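Local coordinates for glucose-6-phosphate dehydrogenase (PDB 5AQ1), which oxidises glucose 6-phosphate to 6-phosphogluconolactone with reduction of NADP+ to NADPH, the first step of the pentose phosphate pathway in Trypanosoma cruzi, at residues L349-D354 with V359-R364; D375-F380 with A405-L410; A122-R127 with R144-A149. All blocks are in the same frame, centred on the assembly; numbering follows the deposited sequence.

Interaction 1. Residues L349-D354 with V359-R364; sequences LHVNND and VPFIIR
Leu-349 and Phe-361 form the last hydrogen-bonded pair of a long-looped beta hairpin in the large mixed sheet of the C-terminal domain, where strand 344-349 runs out and the chain turns back into strand 361-366. Two backbone bonds clasp the pair: Leu-349 N gives its proton to Phe-361 O at 2.8 Å, nearly straight at 174°, and Phe-361 N returns one to Leu-349 O at 3.0 Å. Beyond this pair the chains diverge, and water 1 bridges them: it accepts from Val-351 N at 2.7 Å and lies, equally near, beside Val-359 O, to which it can donate. The same water sits in the plane of the Phe-361 ring, at its edge.

On the face of the sheet that carries Leu-349 and Phe-361, apolar side chains meet. With its CG anti to the carbonyl carbon (chi1 -77°), Phe-361 offers CE1 to Val-351 CG2 at 3.7 Å. Leu-349 reaches the other way along the strand, its CD1 branch meeting Ile-363 CG1 at 3.8 Å. Helix 264-282 packs against this face through Phe-361 and Ile-363, while Trp-356 from the connecting loop sets its ring edge-to-face with Phe-361. Farther round the turn, Asp-354 makes salt bridges to Lys-285 and Arg-229 of the third subunit.

Interaction 2. Residues D375-F380 with A405-L410; sequences DIRIQF and AMYLKL
Arg-377 and Tyr-407 meet across an intervening strand, the guanidinium NH2 lying 4.0 Å from the phenol OH with the two planes almost perpendicular, 82° apart. At that distance the contact is loose. Tyr-407 gets there by placing CG between its backbone N and carbonyl carbon (chi1 56°), which brings the phenol end toward strand 373-380.

The charged groups belong to a small network. Arg-377 NE forms a salt bridge to Asp-375 OD2 at 3.0 Å, two residues back on the same strand, but the fit is bent: the N-H...O angle is 131° and the carboxylate is met from above its plane. A second salt bridge joins Arg-377 NH1 to Glu-395 on the strand between. Lys-409 NZ comes within 4.3 Å of Arg-377 NH1, near the guanidinium plane; Glu-395, also a long and weak partner of the lysine, probably offsets the two positive charges.

The apolar part is thinner still: Phe-380 CE2 approaches Leu-408 CD1 at 4.4 Å. Val-230 of the fourth subunit packs on both side chains.

The axes of segments 375-380 and 405-410 pass 9.2 Å apart and run in roughly the same direction, as next-nearest neighbours do in an antiparallel run of strands; here strand 395-401 lies between them in the mixed sheet of the C-terminal domain.

Interaction 3. Residues A122-R127 with R144-A149; sequences ARLNER and RLFYLA. With NDP (NADPH dihydro-nicotinamide-adenine-dinucleotide phosphate), chain G.
Asn-125 on helix 118-134 and Arg-144 on strand 143-148 make the close part of this contact. Arg-144 NH1 donates to Asn-125 OD1 at 2.8 Å with an N-H...O angle of 166°; the oxygen lies in the guanidinium plane, at its edge, while the donor is tilted 22° from the carbonyl plane. An arginine chain extended from CG to NE spans the gap between strand and helix. Glu-132, farther along the same helix, adds a salt bridge to Arg-144 NE.

The remainder is looser. Water 2 touches the pair weakly, 2.9 Å from Arg-144 NH2 and 3.5 Å from Asn-125 OD1, and Leu-124 CD2 comes only to 4.4 Å from Phe-146 CE1. Leu-162 of helix 155-165 packs on both of these apolar residues, so helix 118-134, helix 155-165 and the strand meet in one apolar cluster of the Rossmann-like domain. At the far end of the strand segment, Ala-149 C lies 3.6 Å from C5D of the NADPH.

A buried guanidinium held by a neutral amide and by the carboxylate of Glu-132 is consistent with a charge balanced inside the domain, tying helix to strand well away from the dinucleotide.

How the interactions relate
Interactions 1 and 2 belong to one mixed sheet of the C-terminal domain. Strands 361-366 and 373-380 follow each other in the chain, with strand 240-248 lying between them in the sheet; the contact centres are 17 Å apart and the nearest atoms about 6 Å, so the two do not touch. Interaction 3 lies across the centre of the chain in the dinucleotide-binding domain, its centre 43 Å from that of interaction 1 and 45 Å from that of interaction 2. It alone of the three includes a residue of the NADPH pocket, Ala-149. Bound glucose 6-phosphate is about 14 Å from the side chain of Ile-363 in interaction 1.

Interaction 1. Residues L349-D354 with V359-R364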
loop_
_atom_site.group_PDB
_atom_site.type_symbol
_atom_site.label_atom_id
_atom_site.label_comp_id
_atom_site.label_asym_id
_atom_site.label_seq_id
_atom_site.Cartn_x
_atom_site.Cartn_y
_atom_site.Cartn_z
ATOM N N LEU B 349 17.693 -12.512 -12.906
ATOM C CA LEU B 349 17.286 -11.366 -13.711
ATOM C C LEU B 349 16.686 -10.278 -12.833
ATOM O O LEU B 349 16.174 -10.550 -11.744
ATOM C CB LEU B 349 16.265 -11.792 -14.767
ATOM C CG LEU B 349 16.677 -12.954 -15.675
ATOM C CD1 LEU B 349 15.553 -13.285 -16.643
ATOM C CD2 LEU B 349 17.958 -12.648 -16.434
ATOM N N HIS B 350 16.767 -9.045 -13.322
ATOM C CA HIS B 350 16.145 -7.898 -12.682
ATOM C C HIS B 350 15.181 -7.252 -13.668
ATOM O O HIS B 350 15.525 -7.045 -14.834
ATOM C CB HIS B 350 17.210 -6.879 -12.261
ATOM C CG HIS B 350 18.278 -7.453 -11.386
ATOM N ND1 HIS B 350 18.047 -7.822 -10.076
ATOM C CD2 HIS B 350 19.579 -7.735 -11.634
ATOM C CE1 HIS B 350 19.162 -8.304 -9.554
ATOM N NE2 HIS B 350 20.107 -8.259 -10.478
ATOM N N VAL B 351 13.974 -6.949 -13.204
ATOM C CA VAL B 351 13.016 -6.178 -13.989
ATOM C C VAL B 351 13.058 -4.745 -13.475
ATOM O O VAL B 351 12.688 -4.488 -12.327
ATOM C CB VAL B 351 11.590 -6.745 -13.859
ATOM C CG1 VAL B 351 10.635 -6.004 -14.784
ATOM C CG2 VAL B 351 11.578 -8.235 -14.171
ATOM N N ASN B 352 13.528 -3.823 -14.311
ATOM C CA ASN B 352 13.706 -2.443 -13.893
ATOM C C ASN B 352 12.470 -1.574 -14.114
ATOM O O ASN B 352 12.371 -0.828 -15.092
ATOM C CB ASN B 352 14.912 -1.808 -14.573
ATOM C CG ASN B 352 15.250 -0.456 -13.989
ATOM O OD1 ASN B 352 15.070 -0.227 -12.790
ATOM N ND2 ASN B 352 15.724 0.452 -14.824
ATOM N N ASN B 353 11.537 -1.678 -13.174
ATOM C CA ASN B 353 10.413 -0.758 -13.081
ATOM C C ASN B 353 9.947 -0.660 -11.627
ATOM O O ASN B 353 10.516 -1.300 -10.738
ATOM C CB ASN B 353 9.278 -1.172 -14.031
ATOM C CG ASN B 353 8.583 -2.461 -13.617
ATOM O OD1 ASN B 353 8.642 -2.883 -12.462
ATOM N ND2 ASN B 353 7.890 -3.078 -14.564
ATOM N N ASP B 354 8.916 0.137 -11.390
ATOM C CA ASP B 354 8.519 0.471 -10.029
ATOM C C ASP B 354 7.796 -0.665 -9.311
ATOM O O ASP B 354 7.853 -0.757 -8.089
ATOM C CB ASP B 354 7.685 1.743 -10.045
ATOM C CG ASP B 354 8.479 2.933 -10.545
ATOM O OD1 ASP B 354 9.428 3.354 -9.842
ATOM O OD2 ASP B 354 8.172 3.440 -11.642
ATOM N N VAL B 359 13.512 -6.794 -6.696
ATOM C CA VAL B 359 12.995 -8.154 -6.555
ATOM C C VAL B 359 13.751 -9.068 -7.509
ATOM O O VAL B 359 13.584 -8.968 -8.723
ATOM C CB VAL B 359 11.487 -8.224 -6.871
ATOM C CG1 VAL B 359 10.949 -9.633 -6.646
ATOM C CG2 VAL B 359 10.723 -7.228 -6.018
ATOM N N PRO B 360 14.597 -9.961 -6.970
ATOM C CA PRO B 360 15.329 -10.875 -7.840
ATOM C C PRO B 360 14.430 -11.939 -8.473
ATOM O O PRO B 360 13.586 -12.533 -7.794
ATOM C CB PRO B 360 16.337 -11.527 -6.889
ATOM C CG PRO B 360 15.681 -11.466 -5.554
ATOM C CD PRO B 360 14.935 -10.167 -5.552
ATOM N N PHE B 361 14.624 -12.170 -9.768
ATOM C CA PHE B 361 13.926 -13.235 -10.479
ATOM C C PHE B 361 14.902 -14.349 -10.802
ATOM O O PHE B 361 15.840 -14.148 -11.571
ATOM C CB PHE B 361 13.285 -12.695 -11.753
ATOM C CG PHE B 361 12.032 -11.927 -11.498
ATOM C CD1 PHE B 361 12.084 -10.579 -11.175
ATOM C CD2 PHE B 361 10.801 -12.552 -11.554
ATOM C CE1 PHE B 361 10.926 -9.867 -10.931
ATOM C CE2 PHE B 361 9.638 -11.846 -11.310
ATOM C CZ PHE B 361 9.700 -10.501 -10.999
ATOM N N ILE B 362 14.676 -15.517 -10.203
ATOM C CA ILE B 362 15.520 -16.683 -10.418
ATOM C C ILE B 362 14.879 -17.576 -11.470
ATOM O O ILE B 362 13.799 -18.123 -11.251
ATOM C CB ILE B 362 15.697 -17.517 -9.132
ATOM C CG1 ILE B 362 16.029 -16.632 -7.926
ATOM C CG2 ILE B 362 16.775 -18.577 -9.327
ATOM C CD1 ILE B 362 17.272 -15.792 -8.096
ATOM N N ILE B 363 15.536 -17.712 -12.615
ATOM C CA ILE B 363 15.089 -18.631 -13.656
ATOM C C ILE B 363 16.038 -19.815 -13.650
ATOM O O ILE B 363 17.247 -19.632 -13.808
ATOM C CB ILE B 363 15.140 -18.002 -15.066
ATOM C CG1 ILE B 363 14.537 -16.590 -15.082
ATOM C CG2 ILE B 363 14.446 -18.914 -16.075
ATOM C CD1 ILE B 363 13.028 -16.551 -15.031
ATOM N N ARG B 364 15.514 -21.020 -13.461
ATOM C CA ARG B 364 16.359 -22.206 -13.560
ATOM C C ARG B 364 15.736 -23.301 -14.418
ATOM O O ARG B 364 14.521 -23.503 -14.425
ATOM C CB ARG B 364 16.750 -22.731 -12.175
ATOM C CG ARG B 364 15.589 -23.027 -11.254
ATOM C CD ARG B 364 16.099 -23.475 -9.899
ATOM N NE ARG B 364 15.032 -24.092 -9.123
ATOM C CZ ARG B 364 15.210 -24.999 -8.164
ATOM N NH1 ARG B 364 16.428 -25.420 -7.833
ATOM N NH2 ARG B 364 14.151 -25.495 -7.537
HETATM O O HOH W 1 13.592 -6.931 -10.492
#

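Interaction 2. Residues D375-F380 with A405-L410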
loop_
_atom_site.group_PDB
_atom_site.type_symbol
_atom_site.label_atom_id
_atom_site.label_comp_id
_atom_site.label_asym_id
_atom_site.label_seq_id
_atom_site.Cartn_x
_atom_site.Cartn_y
_atom_site.Cartn_z
ATOM N N ASP B 375 7.445 -25.488 -11.960
ATOM C CA ASP B 375 6.701 -24.706 -10.974
ATOM C C ASP B 375 7.147 -23.258 -10.882
ATOM O O ASP B 375 8.247 -22.884 -11.303
ATOM C CB ASP B 375 6.669 -25.401 -9.591
ATOM C CG ASP B 375 7.989 -25.309 -8.816
ATOM O OD1 ASP B 375 8.969 -24.706 -9.300
ATOM O OD2 ASP B 375 8.034 -25.853 -7.689
ATOM N N ILE B 376 6.244 -22.452 -10.338
ATOM C CA ILE B 376 6.454 -21.033 -10.124
ATOM C C ILE B 376 6.328 -20.810 -8.626
ATOM O O ILE B 376 5.362 -21.267 -8.012
ATOM C CB ILE B 376 5.383 -20.207 -10.866
ATOM C CG1 ILE B 376 5.446 -20.475 -12.373
ATOM C CG2 ILE B 376 5.551 -18.718 -10.593
ATOM C CD1 ILE B 376 4.159 -20.156 -13.097
ATOM N N ARG B 377 7.302 -20.126 -8.038
ATOM C CA ARG B 377 7.271 -19.834 -6.608
ATOM C C ARG B 377 7.392 -18.334 -6.353
ATOM O O ARG B 377 8.431 -17.737 -6.617
ATOM C CB ARG B 377 8.375 -20.604 -5.887
ATOM C CG ARG B 377 8.084 -22.090 -5.770
ATOM C CD ARG B 377 9.332 -22.891 -5.454
ATOM N NE ARG B 377 9.050 -24.327 -5.376
ATOM C CZ ARG B 377 8.495 -24.944 -4.334
ATOM N NH1 ARG B 377 8.142 -24.269 -3.245
ATOM N NH2 ARG B 377 8.292 -26.251 -4.377
ATOM N N ILE B 378 6.312 -17.742 -5.847
ATOM C CA ILE B 378 6.299 -16.343 -5.438
ATOM C C ILE B 378 6.556 -16.300 -3.934
ATOM O O ILE B 378 5.636 -16.489 -3.131
ATOM C CB ILE B 378 4.942 -15.662 -5.731
ATOM C CG1 ILE B 378 4.463 -15.954 -7.160
ATOM C CG2 ILE B 378 5.032 -14.157 -5.491
ATOM C CD1 ILE B 378 5.348 -15.376 -8.243
ATOM N N GLN B 379 7.806 -16.057 -3.554
ATOM C CA GLN B 379 8.192 -16.028 -2.146
ATOM C C GLN B 379 8.067 -14.618 -1.570
ATOM O O GLN B 379 8.787 -13.706 -1.975
ATOM C CB GLN B 379 9.620 -16.546 -1.984
ATOM C CG GLN B 379 10.088 -16.655 -0.545
ATOM C CD GLN B 379 11.364 -17.463 -0.416
ATOM O OE1 GLN B 379 12.455 -16.906 -0.317
ATOM N NE2 GLN B 379 11.235 -18.782 -0.425
ATOM N N PHE B 380 7.150 -14.459 -0.618
ATOM C CA PHE B 380 6.898 -13.166 0.014
ATOM C C PHE B 380 7.914 -12.860 1.112
ATOM O O PHE B 380 8.685 -13.724 1.537
ATOM C CB PHE B 380 5.471 -13.109 0.573
ATOM C CG PHE B 380 4.408 -13.308 -0.470
ATOM C CD1 PHE B 380 4.023 -12.265 -1.300
ATOM C CD2 PHE B 380 3.806 -14.548 -0.639
ATOM C CE1 PHE B 380 3.050 -12.447 -2.271
ATOM C CE2 PHE B 380 2.832 -14.736 -1.609
ATOM C CZ PHE B 380 2.452 -13.682 -2.424
ATOM N N ALA B 405 -1.240 -28.063 -9.689
ATOM C CA ALA B 405 -1.795 -27.552 -8.444
ATOM C C ALA B 405 -1.360 -26.116 -8.179
ATOM O O ALA B 405 -0.342 -25.650 -8.700
ATOM C CB ALA B 405 -1.366 -28.437 -7.286
ATOM N N MET B 406 -2.157 -25.423 -7.373
ATOM C CA MET B 406 -1.781 -24.129 -6.819
ATOM C C MET B 406 -1.954 -24.212 -5.305
ATOM O O MET B 406 -2.990 -24.669 -4.815
ATOM C CB MET B 406 -2.650 -23.006 -7.401
ATOM C CG MET B 406 -2.229 -21.608 -6.957
ATOM S SD MET B 406 -2.920 -20.248 -7.932
ATOM C CE MET B 406 -4.642 -20.333 -7.455
ATOM N N TYR B 407 -0.932 -23.803 -4.561
ATOM C CA TYR B 407 -1.043 -23.758 -3.106
ATOM C C TYR B 407 -0.264 -22.606 -2.484
ATOM O O TYR B 407 0.731 -22.129 -3.040
ATOM C CB TYR B 407 -0.652 -25.101 -2.465
ATOM C CG TYR B 407 0.724 -25.634 -2.808
ATOM C CD1 TYR B 407 0.931 -26.413 -3.946
ATOM C CD2 TYR B 407 1.808 -25.398 -1.975
ATOM C CE1 TYR B 407 2.187 -26.921 -4.253
ATOM C CE2 TYR B 407 3.065 -25.899 -2.271
ATOM C CZ TYR B 407 3.253 -26.657 -3.407
ATOM O OH TYR B 407 4.505 -27.149 -3.692
ATOM N N LEU B 408 -0.752 -22.164 -1.326
ATOM C CA LEU B 408 -0.187 -21.038 -0.593
ATOM C C LEU B 408 0.399 -21.527 0.730
ATOM O O LEU B 408 -0.332 -21.949 1.628
ATOM C CB LEU B 408 -1.273 -19.993 -0.337
ATOM C CG LEU B 408 -0.879 -18.758 0.468
ATOM C CD1 LEU B 408 0.168 -17.942 -0.274
ATOM C CD2 LEU B 408 -2.118 -17.928 0.763
ATOM N N LYS B 409 1.722 -21.477 0.839
ATOM C CA LYS B 409 2.407 -21.908 2.047
ATOM C C LYS B 409 2.379 -20.782 3.066
ATOM O O LYS B 409 2.763 -19.654 2.759
ATOM C CB LYS B 409 3.854 -22.279 1.743
ATOM C CG LYS B 409 4.005 -23.424 0.759
ATOM C CD LYS B 409 5.457 -23.620 0.355
ATOM C CE LYS B 409 6.257 -24.313 1.445
ATOM N NZ LYS B 409 7.685 -24.475 1.052
ATOM N N LEU B 410 1.925 -21.093 4.277
ATOM C CA LEU B 410 1.879 -20.118 5.353
ATOM C C LEU B 410 2.114 -20.772 6.711
ATOM O O LEU B 410 2.206 -21.995 6.816
ATOM C CB LEU B 410 0.557 -19.333 5.329
ATOM C CG LEU B 410 -0.746 -20.010 4.900
ATOM C CD1 LEU B 410 -1.055 -21.223 5.748
ATOM C CD2 LEU B 410 -1.900 -19.023 4.972
#

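Interaction 3. Residues A122-R127 with R144-A149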
loop_
_atom_site.group_PDB
_atom_site.type_symbol
_atom_site.label_atom_id
_atom_site.label_comp_id
_atom_site.label_asym_id
_atom_site.label_seq_id
_atom_site.Cartn_x
_atom_site.Cartn_y
_atom_site.Cartn_z
ATOM N N ALA B 122 1.344 -25.933 -55.986
ATOM C CA ALA B 122 0.191 -25.879 -56.879
ATOM C C ALA B 122 -0.665 -27.139 -56.721
ATOM O O ALA B 122 -1.891 -27.054 -56.672
ATOM C CB ALA B 122 0.641 -25.722 -58.324
ATOM N N ARG B 123 -0.015 -28.301 -56.649
ATOM C CA ARG B 123 -0.714 -29.563 -56.386
ATOM C C ARG B 123 -1.432 -29.520 -55.042
ATOM O O ARG B 123 -2.581 -29.959 -54.933
ATOM C CB ARG B 123 0.256 -30.750 -56.416
ATOM C CG ARG B 123 0.685 -31.172 -57.810
ATOM C CD ARG B 123 1.811 -32.198 -57.791
ATOM N NE ARG B 123 1.464 -33.401 -57.031
ATOM C CZ ARG B 123 2.009 -33.776 -55.868
ATOM N NH1 ARG B 123 2.965 -33.057 -55.278
ATOM N NH2 ARG B 123 1.595 -34.895 -55.284
ATOM N N LEU B 124 -0.746 -29.001 -54.023
ATOM C CA LEU B 124 -1.321 -28.848 -52.681
ATOM C C LEU B 124 -2.580 -27.987 -52.716
ATOM O O LEU B 124 -3.611 -28.358 -52.150
ATOM C CB LEU B 124 -0.293 -28.231 -51.725
ATOM C CG LEU B 124 -0.737 -27.903 -50.290
ATOM C CD1 LEU B 124 -1.298 -29.124 -49.577
ATOM C CD2 LEU B 124 0.419 -27.313 -49.496
ATOM N N ASN B 125 -2.485 -26.843 -53.387
ATOM C CA ASN B 125 -3.620 -25.940 -53.553
ATOM C C ASN B 125 -4.829 -26.641 -54.175
ATOM O O ASN B 125 -5.962 -26.469 -53.723
ATOM C CB ASN B 125 -3.208 -24.748 -54.416
ATOM C CG ASN B 125 -4.300 -23.704 -54.536
ATOM O OD1 ASN B 125 -4.624 -23.020 -53.572
ATOM N ND2 ASN B 125 -4.868 -23.570 -55.728
ATOM N N GLU B 126 -4.572 -27.432 -55.212
ATOM C CA GLU B 126 -5.629 -28.134 -55.947
ATOM C C GLU B 126 -6.302 -29.205 -55.105
ATOM O O GLU B 126 -7.513 -29.413 -55.206
ATOM C CB GLU B 126 -5.058 -28.770 -57.214
ATOM C CG GLU B 126 -4.668 -27.748 -58.264
ATOM C CD GLU B 126 -3.772 -28.316 -59.342
ATOM O OE1 GLU B 126 -3.791 -29.543 -59.590
ATOM O OE2 GLU B 126 -3.027 -27.514 -59.942
ATOM N N ARG B 127 -5.507 -29.897 -54.298
ATOM C CA ARG B 127 -6.028 -30.901 -53.389
ATOM C C ARG B 127 -6.930 -30.245 -52.344
ATOM O O ARG B 127 -7.982 -30.785 -51.995
ATOM C CB ARG B 127 -4.874 -31.636 -52.716
ATOM C CG ARG B 127 -5.301 -32.748 -51.776
ATOM C CD ARG B 127 -6.118 -33.824 -52.481
ATOM N NE ARG B 127 -5.898 -35.127 -51.857
ATOM C CZ ARG B 127 -4.866 -35.930 -52.119
ATOM N NH1 ARG B 127 -3.939 -35.588 -53.016
ATOM N NH2 ARG B 127 -4.757 -37.090 -51.481
ATOM N N ARG B 144 -8.217 -21.986 -44.329
ATOM C CA ARG B 144 -7.054 -22.862 -44.425
ATOM C C ARG B 144 -6.083 -22.622 -43.279
ATOM O O ARG B 144 -5.578 -21.513 -43.117
ATOM C CB ARG B 144 -6.337 -22.630 -45.753
ATOM C CG ARG B 144 -7.234 -22.777 -46.968
ATOM C CD ARG B 144 -6.454 -22.628 -48.264
ATOM N NE ARG B 144 -7.310 -22.797 -49.437
ATOM C CZ ARG B 144 -6.883 -22.790 -50.699
ATOM N NH1 ARG B 144 -5.596 -22.618 -50.981
ATOM N NH2 ARG B 144 -7.754 -22.957 -51.688
ATOM N N LEU B 145 -5.827 -23.662 -42.485
ATOM C CA LEU B 145 -4.826 -23.607 -41.417
ATOM C C LEU B 145 -3.628 -24.469 -41.806
ATOM O O LEU B 145 -3.754 -25.683 -41.950
ATOM C CB LEU B 145 -5.418 -24.106 -40.098
ATOM C CG LEU B 145 -4.503 -24.068 -38.868
ATOM C CD1 LEU B 145 -4.262 -22.642 -38.416
ATOM C CD2 LEU B 145 -5.105 -24.875 -37.729
ATOM N N PHE B 146 -2.473 -23.834 -41.982
ATOM C CA PHE B 146 -1.247 -24.546 -42.316
ATOM C C PHE B 146 -0.414 -24.731 -41.056
ATOM O O PHE B 146 0.021 -23.751 -40.452
ATOM C CB PHE B 146 -0.446 -23.773 -43.366
ATOM C CG PHE B 146 -1.143 -23.659 -44.693
ATOM C CD1 PHE B 146 -1.191 -24.742 -45.557
ATOM C CD2 PHE B 146 -1.745 -22.471 -45.083
ATOM C CE1 PHE B 146 -1.832 -24.647 -46.781
ATOM C CE2 PHE B 146 -2.386 -22.368 -46.306
ATOM C CZ PHE B 146 -2.432 -23.457 -47.156
ATOM N N TYR B 147 -0.215 -25.986 -40.655
ATOM C CA TYR B 147 0.647 -26.312 -39.519
ATOM C C TYR B 147 2.021 -26.725 -40.042
ATOM O O TYR B 147 2.149 -27.758 -40.698
ATOM C CB TYR B 147 0.044 -27.442 -38.675
ATOM C CG TYR B 147 0.568 -27.479 -37.250
ATOM C CD1 TYR B 147 1.919 -27.711 -36.983
ATOM C CD2 TYR B 147 -0.286 -27.285 -36.165
ATOM C CE1 TYR B 147 2.403 -27.744 -35.686
ATOM C CE2 TYR B 147 0.190 -27.319 -34.864
ATOM C CZ TYR B 147 1.536 -27.546 -34.632
ATOM O OH TYR B 147 2.018 -27.579 -33.347
ATOM N N LEU B 148 3.042 -25.928 -39.736
ATOM C CA LEU B 148 4.398 -26.210 -40.202
ATOM C C LEU B 148 5.177 -26.993 -39.154
ATOM O O LEU B 148 5.908 -26.412 -38.352
ATOM C CB LEU B 148 5.129 -24.914 -40.570
ATOM C CG LEU B 148 4.851 -24.380 -41.978
ATOM C CD1 LEU B 148 3.375 -24.083 -42.186
ATOM C CD2 LEU B 148 5.677 -23.135 -42.243
ATOM N N ALA B 149 5.011 -28.314 -39.170
ATOM C CA ALA B 149 5.747 -29.218 -38.282
ATOM C C ALA B 149 7.028 -29.694 -38.965
ATOM O O ALA B 149 7.217 -30.889 -39.191
ATOM C CB ALA B 149 4.871 -30.405 -37.902
HETATM P PA NDP G . 11.575 -34.019 -37.489
HETATM O O1A NDP G . 13.084 -34.094 -37.437
HETATM O O2A NDP G . 10.749 -35.207 -37.029
HETATM O O5B NDP G . 11.182 -33.603 -38.990
HETATM C C5B NDP G . 9.813 -33.437 -39.343
HETATM C C4B NDP G . 9.565 -33.918 -40.766
HETATM O O4B NDP G . 10.184 -32.992 -41.663
HETATM C C3B NDP G . 10.142 -35.296 -41.086
HETATM O O3B NDP G . 9.189 -36.354 -40.951
HETATM C C2B NDP G . 10.595 -35.161 -42.521
HETATM O O2B NDP G . 9.539 -35.546 -43.396
HETATM C C1B NDP G . 10.883 -33.682 -42.703
HETATM N N9A NDP G . 12.349 -33.440 -42.646
HETATM C C8A NDP G . 13.213 -33.853 -41.688
HETATM N N7A NDP G . 14.478 -33.453 -41.974
HETATM C C5A NDP G . 14.430 -32.773 -43.134
HETATM C C6A NDP G . 15.399 -32.076 -44.008
HETATM N N6A NDP G . 16.711 -32.034 -43.674
HETATM N N1A NDP G . 14.930 -31.487 -45.139
HETATM C C2A NDP G . 13.626 -31.522 -45.482
HETATM N N3A NDP G . 12.695 -32.140 -44.728
HETATM C C4A NDP G . 13.027 -32.768 -43.572
HETATM O O3 NDP G . 11.083 -32.685 -36.729
HETATM P PN NDP G . 10.107 -32.709 -35.445
HETATM O O1N NDP G . 8.767 -33.300 -35.808
HETATM O O2N NDP G . 10.882 -33.277 -34.278
HETATM O O5D NDP G . 9.894 -31.135 -35.193
HETATM C C5D NDP G . 9.197 -30.309 -36.124
HETATM C C4D NDP G . 9.336 -28.850 -35.705
HETATM O O4D NDP G . 8.777 -28.658 -34.401
HETATM C C3D NDP G . 10.794 -28.434 -35.621
HETATM O O3D NDP G . 10.961 -27.110 -36.137
HETATM C C2D NDP G . 11.119 -28.480 -34.142
HETATM O O2D NDP G . 12.169 -27.563 -33.795
HETATM C C1D NDP G . 9.772 -28.160 -33.496
HETATM N N1N NDP G . 9.664 -28.738 -32.146
HETATM C C2N NDP G . 9.369 -30.037 -31.979
HETATM C C3N NDP G . 9.270 -30.609 -30.714
HETATM C C7N NDP G . 8.933 -32.065 -30.554
HETATM O O7N NDP G . 8.255 -32.404 -29.596
HETATM N N7N NDP G . 9.373 -32.964 -31.439
HETATM C C4N NDP G . 9.491 -29.780 -29.472
HETATM C C5N NDP G . 9.806 -28.392 -29.792
HETATM C C6N NDP G . 9.875 -27.931 -31.100
HETATM P P2B NDP G . 9.779 -36.024 -44.914
HETATM O O1X NDP G . 11.209 -36.500 -44.983
HETATM O O2X NDP G . 8.758 -37.130 -45.050
HETATM O O3X NDP G . 9.508 -34.793 -45.750
HETATM O O HOH W 2 -7.398 -20.937 -53.711
#